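Local coordinates for protein polyhedrin (Operophtera brumata cypovirus 19, PDB 5A99) that assembles as trimers into polyhedra, the protein microcrystals that probably encase and protect cypovirus particles between insect hosts, at residues L84-D89 / G96-H101; G117-G122 / M166-V171; G122-R127 / N150-L155. All blocks are in the same frame, centred on the assembly; numbering follows the deposited sequence.

Interaction 1 of 3, residues L84-D89 / G96-H101; sequences LRHLRD and GGRSQH
H86, L87 and D89 on one side of helix 81-92 meet G97, R98, S99 and H101 of the loop that follows it, in a surface contact where the chain doubles back over the helix it has just left. The main side-chain contact joins H86 and R98. R98 CG lies 3.5 Å from the centroid of the H86 ring and 11° off its normal, a CH-pi contact over the middle of one face. R98 reaches this place because its CG sits between the backbone N and the carbonyl carbon (chi1 71°), the crowded position. CD follows, near H86 NE2 and CE1, and the guanidinium plane ends up tilted 24° from the ring. H86 NE2 and R98 NE stay 4.6 Å apart, so it is the aliphatic stem of the arginine that does the touching.

A water ties the two sides together: it donates to D89 OD2 at 2.6 Å and accepts from R98 N at 2.8 Å. Beside it G97, with no beta carbon in the way, brings CA to 3.6 Å from D89 CB. S99 rests its CB on the helix backbone, 3.6 Å from H86 O, while its OG is turned anti to the backbone N. Farther along, L87 CD1 packs against H101 O. L87 also lies on W63, and the H101 ring meets that of Y79. On other sides of the helix, R88 NH1 bonds to R72 O of the second subunit and R85 packs on H221 of the same neighbour. The loop thus packs back on its preceding helix, G97 allowing the close approach, and carries an ST turn at S99, whose OG accepts from H101 N at 2.8 Å.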
ATOM      1  N   LEU A  84      16.333 -17.347  -9.747  1.00 14.43           N
ATOM      2  CA  LEU A  84      15.348 -16.897  -8.770  1.00 18.99           C
ATOM      3  C   LEU A  84      13.951 -17.222  -9.275  1.00 20.56           C
ATOM      4  O   LEU A  84      13.089 -17.635  -8.500  1.00 12.78           O
ATOM      5  CB  LEU A  84      15.488 -15.397  -8.476  1.00 15.77           C
ATOM      6  CG  LEU A  84      14.531 -14.787  -7.441  1.00 21.97           C
ATOM      7  CD1 LEU A  84      14.563 -15.533  -6.101  1.00 15.75           C
ATOM      8  CD2 LEU A  84      14.853 -13.315  -7.225  1.00 22.92           C
ATOM      9  N   ARG A  85      13.732 -17.050 -10.575  1.00 16.40           N
ATOM     10  CA  ARG A  85      12.427 -17.334 -11.146  1.00 12.79           C
ATOM     11  C   ARG A  85      12.074 -18.812 -10.939  1.00 13.95           C
ATOM     12  O   ARG A  85      10.954 -19.152 -10.549  1.00 12.28           O
ATOM     13  CB  ARG A  85      12.397 -16.999 -12.635  1.00 15.77           C
ATOM     14  CG  ARG A  85      11.218 -17.633 -13.365  1.00 14.28           C
ATOM     15  CD  ARG A  85      11.113 -17.186 -14.807  1.00 16.79           C
ATOM     16  NE  ARG A  85       9.855 -17.644 -15.400  1.00 19.95           N
ATOM     17  CZ  ARG A  85       9.536 -17.502 -16.682  1.00 14.63           C
ATOM     18  NH1 ARG A  85      10.386 -16.928 -17.513  1.00 16.31           N
ATOM     19  NH2 ARG A  85       8.365 -17.938 -17.137  1.00  9.94           N
ATOM     20  N   HIS A  86      13.036 -19.683 -11.215  1.00 14.08           N
ATOM     21  CA  HIS A  86      12.819 -21.124 -11.123  1.00 14.52           C
ATOM     22  C   HIS A  86      12.474 -21.530  -9.699  1.00 17.13           C
ATOM     23  O   HIS A  86      11.605 -22.376  -9.459  1.00 11.07           O
ATOM     24  CB  HIS A  86      14.081 -21.875 -11.552  1.00 15.23           C
ATOM     25  CG  HIS A  86      14.484 -21.626 -12.971  1.00 16.34           C
ATOM     26  ND1 HIS A  86      13.625 -21.102 -13.915  1.00 16.12           N
ATOM     27  CD2 HIS A  86      15.667 -21.818 -13.604  1.00 22.29           C
ATOM     28  CE1 HIS A  86      14.262 -20.982 -15.067  1.00 17.01           C
ATOM     29  NE2 HIS A  86      15.500 -21.412 -14.907  1.00 20.44           N
ATOM     30  N   LEU A  87      13.201 -20.941  -8.759  1.00 14.08           N
ATOM     31  CA  LEU A  87      12.974 -21.193  -7.348  1.00 14.61           C
ATOM     32  C   LEU A  87      11.522 -20.869  -6.991  1.00 10.85           C
ATOM     33  O   LEU A  87      10.806 -21.701  -6.420  1.00 12.19           O
ATOM     34  CB  LEU A  87      13.944 -20.354  -6.519  1.00 11.24           C
ATOM     35  CG  LEU A  87      13.680 -20.362  -5.015  1.00  9.05           C
ATOM     36  CD1 LEU A  87      13.702 -21.790  -4.490  1.00  9.77           C
ATOM     37  CD2 LEU A  87      14.675 -19.473  -4.294  1.00 18.22           C
ATOM     38  N   ARG A  88      11.083 -19.672  -7.363  1.00  7.55           N
ATOM     39  CA  ARG A  88       9.744 -19.212  -7.028  1.00 13.63           C
ATOM     40  C   ARG A  88       8.690 -20.078  -7.683  1.00 12.42           C
ATOM     41  O   ARG A  88       7.695 -20.411  -7.046  1.00  9.82           O
ATOM     42  CB  ARG A  88       9.560 -17.763  -7.440  1.00 11.92           C
ATOM     43  CG  ARG A  88      10.370 -16.799  -6.595  1.00 14.21           C
ATOM     44  CD  ARG A  88      10.280 -15.390  -7.134  1.00 11.19           C
ATOM     45  NE  ARG A  88       9.095 -14.685  -6.649  1.00 12.06           N
ATOM     46  CZ  ARG A  88       8.853 -13.396  -6.865  1.00 13.48           C
ATOM     47  NH1 ARG A  88       9.703 -12.660  -7.585  1.00 20.52           N
ATOM     48  NH2 ARG A  88       7.758 -12.844  -6.371  1.00 17.82           N
ATOM     49  N   ASP A  89       8.933 -20.458  -8.943  1.00 10.72           N
ATOM     50  CA  ASP A  89       8.068 -21.395  -9.662  1.00 14.85           C
ATOM     51  C   ASP A  89       7.759 -22.610  -8.773  1.00 11.58           C
ATOM     52  O   ASP A  89       6.603 -22.998  -8.625  1.00 14.11           O
ATOM     53  CB  ASP A  89       8.721 -21.858 -10.981  1.00 11.63           C
ATOM     54  CG  ASP A  89       8.767 -20.764 -12.050  1.00 19.16           C
ATOM     55  OD1 ASP A  89       8.100 -19.721 -11.889  1.00 18.36           O
ATOM     56  OD2 ASP A  89       9.462 -20.970 -13.073  1.00 16.16           O
ATOM     57  N   GLY A  96       6.332 -27.629  -9.834  1.00 11.91           N
ATOM     58  CA  GLY A  96       6.063 -26.809 -11.008  1.00 11.40           C
ATOM     59  C   GLY A  96       7.238 -25.949 -11.434  1.00 13.28           C
ATOM     60  O   GLY A  96       7.146 -25.189 -12.408  1.00 11.54           O
ATOM     61  N   GLY A  97       8.353 -26.076 -10.715  1.00 11.96           N
ATOM     62  CA  GLY A  97       9.553 -25.313 -11.017  1.00 11.88           C
ATOM     63  C   GLY A  97      10.726 -26.207 -11.366  1.00 10.61           C
ATOM     64  O   GLY A  97      10.759 -27.376 -10.972  1.00 13.91           O
ATOM     65  N   ARG A  98      11.701 -25.656 -12.093  1.00 18.44           N
ATOM     66  CA  ARG A  98      12.874 -26.422 -12.508  1.00 12.29           C
ATOM     67  C   ARG A  98      14.124 -26.117 -11.686  1.00 11.51           C
ATOM     68  O   ARG A  98      15.223 -26.533 -12.050  1.00 16.52           O
ATOM     69  CB  ARG A  98      13.172 -26.173 -13.984  1.00 11.54           C
ATOM     70  CG  ARG A  98      13.701 -24.790 -14.300  1.00 11.78           C
ATOM     71  CD  ARG A  98      14.068 -24.686 -15.772  1.00 14.68           C
ATOM     72  NE  ARG A  98      12.887 -24.740 -16.644  1.00 16.38           N
ATOM     73  CZ  ARG A  98      12.934 -24.806 -17.973  1.00 14.51           C
ATOM     74  NH1 ARG A  98      14.107 -24.839 -18.596  1.00 14.30           N
ATOM     75  NH2 ARG A  98      11.808 -24.842 -18.684  1.00 16.20           N
ATOM     76  N   SER A  99      13.953 -25.414 -10.570  1.00 13.04           N
ATOM     77  CA  SER A  99      15.065 -25.034  -9.727  1.00 12.84           C
ATOM     78  C   SER A  99      15.855 -26.256  -9.261  1.00 12.46           C
ATOM     79  O   SER A  99      15.315 -27.363  -9.119  1.00 13.85           O
ATOM     80  CB  SER A  99      14.538 -24.261  -8.512  1.00 11.80           C
ATOM     81  OG  SER A  99      15.591 -23.876  -7.663  1.00 11.39           O
ATOM     82  N   GLN A 100      17.136 -26.046  -8.998  1.00 14.49           N
ATOM     83  CA  GLN A 100      17.956 -27.048  -8.335  1.00 14.59           C
ATOM     84  C   GLN A 100      18.023 -26.728  -6.845  1.00 17.05           C
ATOM     85  O   GLN A 100      18.743 -27.379  -6.085  1.00 15.52           O
ATOM     86  CB  GLN A 100      19.365 -27.050  -8.927  1.00 16.55           C
ATOM     87  CG  GLN A 100      19.434 -27.491 -10.378  1.00 16.45           C
ATOM     88  CD  GLN A 100      20.864 -27.724 -10.836  1.00 18.06           C
ATOM     89  OE1 GLN A 100      21.530 -26.805 -11.312  1.00 15.80           O
ATOM     90  NE2 GLN A 100      21.350 -28.953 -10.677  1.00 13.99           N
ATOM     91  N   HIS A 101      17.265 -25.716  -6.436  1.00 14.04           N
ATOM     92  CA  HIS A 101      17.323 -25.228  -5.065  1.00 15.68           C
ATOM     93  C   HIS A 101      16.011 -25.486  -4.338  1.00 17.59           C
ATOM     94  O   HIS A 101      14.948 -24.995  -4.757  1.00 13.54           O
ATOM     95  CB  HIS A 101      17.631 -23.728  -5.048  1.00 13.23           C
ATOM     96  CG  HIS A 101      18.906 -23.355  -5.739  1.00 18.84           C
ATOM     97  ND1 HIS A 101      18.954 -22.412  -6.743  1.00 17.97           N
ATOM     98  CD2 HIS A 101      20.183 -23.775  -5.558  1.00 16.44           C
ATOM     99  CE1 HIS A 101      20.199 -22.280  -7.162  1.00 21.41           C
ATOM    100  NE2 HIS A 101      20.966 -23.095  -6.459  1.00 20.27           N
TER
HETATM  101  O   HOH W   1      10.801 -23.199 -13.166  1.00 10.93           O

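Interaction 2 of 3, residues G117-G122 / M166-V171; sequences GDVDLG and MAWSYV
G117 N donates to M166 O at 3.1 Å with an N-H...O angle of 168°, a nearly straight bond that carries the pairing of strands 110-116 and 164-173 one residue past the end of the first. M166 and A167 both face I159 on the next strand, a classic beta bulge, and W168 pairs through its backbone with V115. Beyond G117 the chain leaves the sheet: phi of 119° at this glycine turns it away, and an inverse gamma turn centred on D118 follows, with a weak bond from V119 N to G117 O.

That turn carries the chain across the indole of W168. L121 CD2 stands over the five-membered ring, 3.8 Å from its centroid and 6° off the normal, a CH-pi contact. The leucine and the tryptophan cross at about a right angle, and the second methyl, CD1, comes to 4.0 Å from W168 NE1. At the six-membered end, V119 CG2 lies 3.7 Å from W168 CZ3. The same CZ3 is met by G117 O at 3.5 Å. The tryptophan also packs on V115 and on P158, which places it between the sheet and the loop that follows strand 110-116. D118 OD1 forms a salt bridge with R194, and D120 OD2 bonds to Q190, so the loop has polar ties of its own outside the contact.

Chemically the contact combines one backbone bond with a largely apolar cover. G117 O lies at the indole edge, in the ring plane, where the weakly polarised C-H groups could attract it. The loop is thus tied to strand 164-173 by a single backbone bond, and V119 and L121 give the buried ring its apolar cover.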
ATOM      1  N   GLY A 117       3.479  -0.631  22.820  1.00  9.26           N
ATOM      2  CA  GLY A 117       2.553   0.464  23.012  1.00 10.65           C
ATOM      3  C   GLY A 117       1.366  -0.022  23.812  1.00 13.58           C
ATOM      4  O   GLY A 117       1.389  -1.143  24.333  1.00 12.33           O
ATOM      5  N   ASP A 118       0.341   0.823  23.932  1.00  9.80           N
ATOM      6  CA  ASP A 118      -0.880   0.433  24.618  1.00 15.87           C
ATOM      7  C   ASP A 118      -1.704  -0.361  23.625  1.00 17.88           C
ATOM      8  O   ASP A 118      -2.688   0.132  23.065  1.00 10.00           O
ATOM      9  CB  ASP A 118      -1.663   1.656  25.107  1.00 12.30           C
ATOM     10  CG  ASP A 118      -2.879   1.275  25.921  1.00 17.06           C
ATOM     11  OD1 ASP A 118      -2.827   0.222  26.589  1.00 16.85           O
ATOM     12  OD2 ASP A 118      -3.882   2.021  25.892  1.00 18.98           O
ATOM     13  N   VAL A 119      -1.284  -1.594  23.377  1.00 15.87           N
ATOM     14  CA  VAL A 119      -1.941  -2.376  22.350  1.00 18.25           C
ATOM     15  C   VAL A 119      -3.135  -3.146  22.908  1.00 11.65           C
ATOM     16  O   VAL A 119      -3.159  -3.552  24.075  1.00 11.41           O
ATOM     17  CB  VAL A 119      -0.970  -3.358  21.648  1.00 20.08           C
ATOM     18  CG1 VAL A 119       0.269  -2.637  21.178  1.00 20.31           C
ATOM     19  CG2 VAL A 119      -0.601  -4.478  22.551  1.00 12.87           C
ATOM     20  N   ASP A 120      -4.124  -3.325  22.046  1.00 13.61           N
ATOM     21  CA  ASP A 120      -5.236  -4.199  22.305  1.00 12.90           C
ATOM     22  C   ASP A 120      -4.758  -5.608  22.014  1.00 11.80           C
ATOM     23  O   ASP A 120      -4.649  -6.015  20.858  1.00 11.22           O
ATOM     24  CB  ASP A 120      -6.395  -3.843  21.387  1.00 13.73           C
ATOM     25  CG  ASP A 120      -7.508  -4.856  21.443  1.00 13.12           C
ATOM     26  OD1 ASP A 120      -7.542  -5.661  22.401  1.00 14.37           O
ATOM     27  OD2 ASP A 120      -8.365  -4.840  20.535  1.00 19.43           O
ATOM     28  N   LEU A 121      -4.446  -6.346  23.066  1.00 13.93           N
ATOM     29  CA  LEU A 121      -3.888  -7.684  22.903  1.00 10.89           C
ATOM     30  C   LEU A 121      -4.849  -8.630  22.177  1.00  7.37           C
ATOM     31  O   LEU A 121      -4.409  -9.520  21.453  1.00 13.42           O
ATOM     32  CB  LEU A 121      -3.492  -8.260  24.257  1.00 15.22           C
ATOM     33  CG  LEU A 121      -2.260  -7.640  24.921  1.00 16.13           C
ATOM     34  CD1 LEU A 121      -2.115  -8.121  26.364  1.00 16.67           C
ATOM     35  CD2 LEU A 121      -1.009  -7.951  24.126  1.00 12.42           C
ATOM     36  N   GLY A 122      -6.151  -8.429  22.366  1.00 10.85           N
ATOM     37  CA  GLY A 122      -7.159  -9.193  21.652  1.00 12.65           C
ATOM     38  C   GLY A 122      -7.210  -8.901  20.160  1.00 11.28           C
ATOM     39  O   GLY A 122      -7.885  -9.595  19.410  1.00 11.40           O
ATOM     40  N   MET A 166       5.103  -3.475  28.496  1.00 13.39           N
ATOM     41  CA  MET A 166       4.890  -2.474  27.464  1.00 10.50           C
ATOM     42  C   MET A 166       5.172  -2.971  26.045  1.00  9.26           C
ATOM     43  O   MET A 166       4.916  -2.262  25.060  1.00  8.17           O
ATOM     44  CB  MET A 166       5.693  -1.216  27.798  1.00 17.04           C
ATOM     45  CG  MET A 166       5.309  -0.627  29.166  1.00 17.51           C
ATOM     46  SD  MET A 166       5.684   1.121  29.398  1.00 29.27           S
ATOM     47  CE  MET A 166       7.014   1.302  28.248  1.00 22.40           C
ATOM     48  N   ALA A 167       5.665  -4.198  25.933  1.00 11.10           N
ATOM     49  CA  ALA A 167       5.832  -4.823  24.630  1.00  9.10           C
ATOM     50  C   ALA A 167       5.657  -6.329  24.760  1.00  9.77           C
ATOM     51  O   ALA A 167       5.844  -6.891  25.836  1.00 12.29           O
ATOM     52  CB  ALA A 167       7.180  -4.485  24.058  1.00  9.41           C
ATOM     53  N   TRP A 168       5.296  -6.972  23.653  1.00  9.04           N
ATOM     54  CA  TRP A 168       5.038  -8.397  23.636  1.00 11.37           C
ATOM     55  C   TRP A 168       5.708  -9.076  22.437  1.00 13.12           C
ATOM     56  O   TRP A 168       5.651  -8.584  21.291  1.00 11.46           O
ATOM     57  CB  TRP A 168       3.529  -8.638  23.628  1.00 11.49           C
ATOM     58  CG  TRP A 168       2.856  -8.148  24.864  1.00 12.30           C
ATOM     59  CD1 TRP A 168       2.484  -8.900  25.941  1.00 14.79           C
ATOM     60  CD2 TRP A 168       2.478  -6.796  25.173  1.00  9.85           C
ATOM     61  NE1 TRP A 168       1.898  -8.107  26.893  1.00 16.59           N
ATOM     62  CE2 TRP A 168       1.880  -6.812  26.449  1.00 16.10           C
ATOM     63  CE3 TRP A 168       2.590  -5.580  24.498  1.00 13.64           C
ATOM     64  CZ2 TRP A 168       1.390  -5.659  27.062  1.00 16.85           C
ATOM     65  CZ3 TRP A 168       2.112  -4.436  25.108  1.00 15.55           C
ATOM     66  CH2 TRP A 168       1.519  -4.483  26.378  1.00 15.91           C
ATOM     67  N   SER A 169       6.326 -10.223  22.705  1.00 12.88           N
ATOM     68  CA  SER A 169       7.150 -10.896  21.715  1.00 13.34           C
ATOM     69  C   SER A 169       6.718 -12.325  21.401  1.00 12.43           C
ATOM     70  O   SER A 169       6.412 -13.118  22.296  1.00 10.73           O
ATOM     71  CB  SER A 169       8.600 -10.899  22.196  1.00 13.80           C
ATOM     72  OG  SER A 169       9.375 -11.817  21.464  1.00 10.05           O
ATOM     73  N   TYR A 170       6.740 -12.638  20.113  1.00  8.03           N
ATOM     74  CA  TYR A 170       6.413 -13.957  19.598  1.00 13.61           C
ATOM     75  C   TYR A 170       7.508 -14.362  18.613  1.00 10.59           C
ATOM     76  O   TYR A 170       7.941 -13.549  17.788  1.00  8.63           O
ATOM     77  CB  TYR A 170       5.060 -13.897  18.891  1.00  7.42           C
ATOM     78  CG  TYR A 170       4.453 -15.218  18.508  1.00  7.28           C
ATOM     79  CD1 TYR A 170       4.051 -16.128  19.476  1.00 14.47           C
ATOM     80  CD2 TYR A 170       4.241 -15.547  17.178  1.00  7.34           C
ATOM     81  CE1 TYR A 170       3.470 -17.345  19.121  1.00 13.24           C
ATOM     82  CE2 TYR A 170       3.674 -16.746  16.817  1.00  9.13           C
ATOM     83  CZ  TYR A 170       3.296 -17.648  17.788  1.00 15.16           C
ATOM     84  OH  TYR A 170       2.721 -18.845  17.420  1.00 13.66           O
ATOM     85  N   VAL A 171       7.964 -15.611  18.705  1.00 10.65           N
ATOM     86  CA  VAL A 171       9.010 -16.094  17.823  1.00 12.66           C
ATOM     87  C   VAL A 171       8.703 -17.470  17.244  1.00 11.88           C
ATOM     88  O   VAL A 171       7.914 -18.246  17.796  1.00 11.08           O
ATOM     89  CB  VAL A 171      10.398 -16.134  18.531  1.00 14.21           C
ATOM     90  CG1 VAL A 171      10.684 -14.815  19.235  1.00 15.49           C
ATOM     91  CG2 VAL A 171      10.483 -17.280  19.531  1.00 13.86           C
TER

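Interaction 3 of 3, residues G122-R127 / N150-L155; sequences GSVWFR and NYIGPL
F126 N donates to N150 O at 2.9 Å with an N-H...O angle of 156°, approaching in the plane of the carbonyl. W125 CA adds a CA-H...O contact to the same oxygen at 3.3 Å. The next carbonyl along the pairing, V124 O, works in the opposite sense: a water donates to it at 2.6 Å and accepts from G153 N at 2.7 Å, and I152 N gives it a weak, bent bond. Together these join the start of strand 125-129 to the loop before strand 157-161 in a short, largely backbone seam.

Packing spreads to both sides of the seam. On one, Y151 covers W125: CD1 of the indole sits over the tyrosine ring, toward its rim, and lies 3.7 Å from Y151 CE1. The five-membered ring of W125 and the tyrosine ring are inclined by 46°. N150 CB approaches the indole obliquely, 3.4 Å from W125 NE1. Y151 OH is held by E146. W125 makes a cation-pi contact with R211 of the second subunit, and D214 and Y32 of the second subunit bind the R127 guanidinium. The R127 chain bends at chi3 (63°), and W125 CZ2 lies over one face of its guanidinium, toward the rim.

On the other side I152 reaches inward. Its CD1 touches F126 CB at 3.6 Å and its CG1 meets V124 CG1 at 3.8 Å, the isoleucine and valine crossing at about a right angle. F113 stacks on the ring of F126, and Y170 also packs on I152.

The chemistry has three parts: backbone bonds and a bridging water fix the loop to the strand, an apolar side turns to the core, and an aromatic side with R127 faces the subunit boundary, where buried charge is probably balanced by D214 of the neighbour.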
ATOM      1  N   GLY A 122      -6.151  -8.429  22.366  1.00 10.85           N
ATOM      2  CA  GLY A 122      -7.159  -9.193  21.652  1.00 12.65           C
ATOM      3  C   GLY A 122      -7.210  -8.901  20.160  1.00 11.28           C
ATOM      4  O   GLY A 122      -7.885  -9.595  19.410  1.00 11.40           O
ATOM      5  N   SER A 123      -6.511  -7.867  19.720  1.00 13.44           N
ATOM      6  CA  SER A 123      -6.461  -7.555  18.296  1.00 13.38           C
ATOM      7  C   SER A 123      -5.173  -8.079  17.662  1.00 10.80           C
ATOM      8  O   SER A 123      -5.001  -8.026  16.450  1.00 12.59           O
ATOM      9  CB  SER A 123      -6.581  -6.048  18.070  1.00 12.71           C
ATOM     10  OG  SER A 123      -5.366  -5.378  18.361  1.00 10.51           O
ATOM     11  N   VAL A 124      -4.251  -8.578  18.472  1.00 11.29           N
ATOM     12  CA  VAL A 124      -2.973  -9.006  17.910  1.00 13.59           C
ATOM     13  C   VAL A 124      -3.127 -10.304  17.110  1.00 11.82           C
ATOM     14  O   VAL A 124      -3.453 -11.355  17.658  1.00  8.44           O
ATOM     15  CB  VAL A 124      -1.886  -9.166  18.989  1.00 14.34           C
ATOM     16  CG1 VAL A 124      -0.625  -9.682  18.358  1.00 12.15           C
ATOM     17  CG2 VAL A 124      -1.632  -7.839  19.688  1.00 11.67           C
ATOM     18  N   TRP A 125      -2.893 -10.202  15.803  1.00 11.36           N
ATOM     19  CA  TRP A 125      -3.159 -11.282  14.872  1.00 12.21           C
ATOM     20  C   TRP A 125      -1.952 -11.443  13.964  1.00  9.04           C
ATOM     21  O   TRP A 125      -1.414 -10.471  13.459  1.00 10.54           O
ATOM     22  CB  TRP A 125      -4.422 -10.956  14.069  1.00  9.35           C
ATOM     23  CG  TRP A 125      -4.699 -11.897  12.939  1.00 12.06           C
ATOM     24  CD1 TRP A 125      -5.249 -13.144  13.031  1.00 10.14           C
ATOM     25  CD2 TRP A 125      -4.470 -11.661  11.540  1.00  9.51           C
ATOM     26  NE1 TRP A 125      -5.364 -13.703  11.785  1.00 10.23           N
ATOM     27  CE2 TRP A 125      -4.899 -12.816  10.850  1.00  8.79           C
ATOM     28  CE3 TRP A 125      -3.946 -10.592  10.808  1.00 11.92           C
ATOM     29  CZ2 TRP A 125      -4.817 -12.931   9.464  1.00 12.37           C
ATOM     30  CZ3 TRP A 125      -3.874 -10.708   9.417  1.00 10.79           C
ATOM     31  CH2 TRP A 125      -4.300 -11.869   8.766  1.00 13.23           C
ATOM     32  N   PHE A 126      -1.525 -12.679  13.756  1.00 11.77           N
ATOM     33  CA  PHE A 126      -0.272 -12.941  13.071  1.00 12.36           C
ATOM     34  C   PHE A 126      -0.401 -14.278  12.343  1.00  8.93           C
ATOM     35  O   PHE A 126      -0.727 -15.289  12.958  1.00 10.12           O
ATOM     36  CB  PHE A 126       0.871 -12.964  14.101  1.00  9.62           C
ATOM     37  CG  PHE A 126       2.222 -13.209  13.508  1.00  8.85           C
ATOM     38  CD1 PHE A 126       2.969 -12.166  12.981  1.00  9.39           C
ATOM     39  CD2 PHE A 126       2.751 -14.489  13.482  1.00  8.98           C
ATOM     40  CE1 PHE A 126       4.210 -12.405  12.429  1.00 12.60           C
ATOM     41  CE2 PHE A 126       3.994 -14.735  12.927  1.00 14.12           C
ATOM     42  CZ  PHE A 126       4.726 -13.699  12.406  1.00 12.53           C
ATOM     43  N   ARG A 127      -0.166 -14.276  11.031  1.00  7.99           N
ATOM     44  CA  ARG A 127      -0.384 -15.472  10.221  1.00  9.63           C
ATOM     45  C   ARG A 127       0.696 -15.615   9.173  1.00 11.36           C
ATOM     46  O   ARG A 127       0.864 -14.743   8.315  1.00 11.30           O
ATOM     47  CB  ARG A 127      -1.759 -15.414   9.530  1.00 12.83           C
ATOM     48  CG  ARG A 127      -2.142 -16.689   8.744  1.00 13.63           C
ATOM     49  CD  ARG A 127      -3.421 -16.482   7.987  1.00 10.90           C
ATOM     50  NE  ARG A 127      -3.248 -15.421   6.994  1.00  9.40           N
ATOM     51  CZ  ARG A 127      -4.239 -14.770   6.403  1.00 10.70           C
ATOM     52  NH1 ARG A 127      -5.497 -15.052   6.698  1.00 18.47           N
ATOM     53  NH2 ARG A 127      -3.970 -13.827   5.507  1.00 11.88           N
ATOM     54  N   ASN A 150      -4.091 -17.986  15.092  1.00  8.51           N
ATOM     55  CA  ASN A 150      -3.421 -16.776  14.652  1.00 10.56           C
ATOM     56  C   ASN A 150      -3.629 -15.582  15.581  1.00  9.60           C
ATOM     57  O   ASN A 150      -3.008 -14.538  15.391  1.00 11.80           O
ATOM     58  CB  ASN A 150      -3.866 -16.420  13.236  1.00  9.26           C
ATOM     59  CG  ASN A 150      -3.516 -17.502  12.229  1.00 11.74           C
ATOM     60  OD1 ASN A 150      -2.414 -18.047  12.235  1.00 13.10           O
ATOM     61  ND2 ASN A 150      -4.454 -17.812  11.356  1.00 15.35           N
ATOM     62  N   TYR A 151      -4.492 -15.735  16.581  1.00 11.88           N
ATOM     63  CA  TYR A 151      -4.661 -14.704  17.607  1.00 12.70           C
ATOM     64  C   TYR A 151      -3.702 -15.022  18.745  1.00 15.46           C
ATOM     65  O   TYR A 151      -4.055 -15.696  19.728  1.00 10.04           O
ATOM     66  CB  TYR A 151      -6.124 -14.597  18.050  1.00 11.77           C
ATOM     67  CG  TYR A 151      -6.955 -13.944  16.960  1.00 12.13           C
ATOM     68  CD1 TYR A 151      -7.511 -14.706  15.945  1.00 11.41           C
ATOM     69  CD2 TYR A 151      -7.095 -12.563  16.891  1.00 13.21           C
ATOM     70  CE1 TYR A 151      -8.221 -14.126  14.921  1.00 11.17           C
ATOM     71  CE2 TYR A 151      -7.809 -11.969  15.864  1.00 13.46           C
ATOM     72  CZ  TYR A 151      -8.377 -12.754  14.888  1.00 13.56           C
ATOM     73  OH  TYR A 151      -9.097 -12.168  13.869  1.00 16.98           O
ATOM     74  N   ILE A 152      -2.478 -14.514  18.582  1.00 11.07           N
ATOM     75  CA  ILE A 152      -1.312 -15.020  19.306  1.00 14.67           C
ATOM     76  C   ILE A 152      -1.041 -14.354  20.650  1.00 11.22           C
ATOM     77  O   ILE A 152      -0.090 -14.737  21.343  1.00 13.30           O
ATOM     78  CB  ILE A 152      -0.032 -14.882  18.452  1.00 12.58           C
ATOM     79  CG1 ILE A 152       0.200 -13.415  18.063  1.00 13.15           C
ATOM     80  CG2 ILE A 152      -0.144 -15.727  17.177  1.00 12.84           C
ATOM     81  CD1 ILE A 152       1.615 -13.101  17.667  1.00 10.72           C
ATOM     82  N   GLY A 153      -1.861 -13.373  21.017  1.00 10.80           N
ATOM     83  CA  GLY A 153      -1.653 -12.604  22.239  1.00 13.06           C
ATOM     84  C   GLY A 153      -1.140 -13.379  23.442  1.00 10.68           C
ATOM     85  O   GLY A 153      -0.125 -13.025  24.026  1.00 14.99           O
ATOM     86  N   PRO A 154      -1.845 -14.442  23.838  1.00 11.71           N
ATOM     87  CA  PRO A 154      -1.457 -15.159  25.062  1.00 11.69           C
ATOM     88  C   PRO A 154      -0.184 -15.988  24.888  1.00 11.31           C
ATOM     89  O   PRO A 154       0.492 -16.289  25.867  1.00  9.36           O
ATOM     90  CB  PRO A 154      -2.672 -16.051  25.341  1.00 11.98           C
ATOM     91  CG  PRO A 154      -3.258 -16.319  23.998  1.00 14.03           C
ATOM     92  CD  PRO A 154      -3.022 -15.045  23.192  1.00 12.33           C
ATOM     93  N   LEU A 155       0.149 -16.322  23.648  1.00 11.82           N
ATOM     94  CA  LEU A 155       1.361 -17.078  23.365  1.00 13.13           C
ATOM     95  C   LEU A 155       2.594 -16.192  23.435  1.00 12.65           C
ATOM     96  O   LEU A 155       3.727 -16.679  23.378  1.00  8.78           O
ATOM     97  CB  LEU A 155       1.300 -17.688  21.976  1.00 11.25           C
ATOM     98  CG  LEU A 155       0.099 -18.566  21.646  1.00 18.43           C
ATOM     99  CD1 LEU A 155       0.354 -19.226  20.299  1.00 18.33           C
ATOM    100  CD2 LEU A 155      -0.175 -19.608  22.760  1.00 14.24           C
TER
HETATM  101  O   HOH W   2      -4.096 -12.142  20.064  1.00 10.93           O

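In the fold
Interactions 2 and 3 are close neighbours, their centres about 9 Å apart, whereas interaction 1 sits out on the helix 81-92 excursion, its centre about 37 Å from that of interaction 2 and 33 Å from that of interaction 3. Along the chain interaction 1 closes first; the 150-155 loop then returns to 122-127 before strand 164-173 completes interaction 2. G122 belongs to both, and Y170 of strand 164-173 packs on F126, I152 and L155. Together they join the six-stranded sheet, through 164-173, to the three-stranded one, through 125-129. Helix 81-92 and strand 125-129 both lie at the boundary with the second subunit, consistent with a part in trimer assembly.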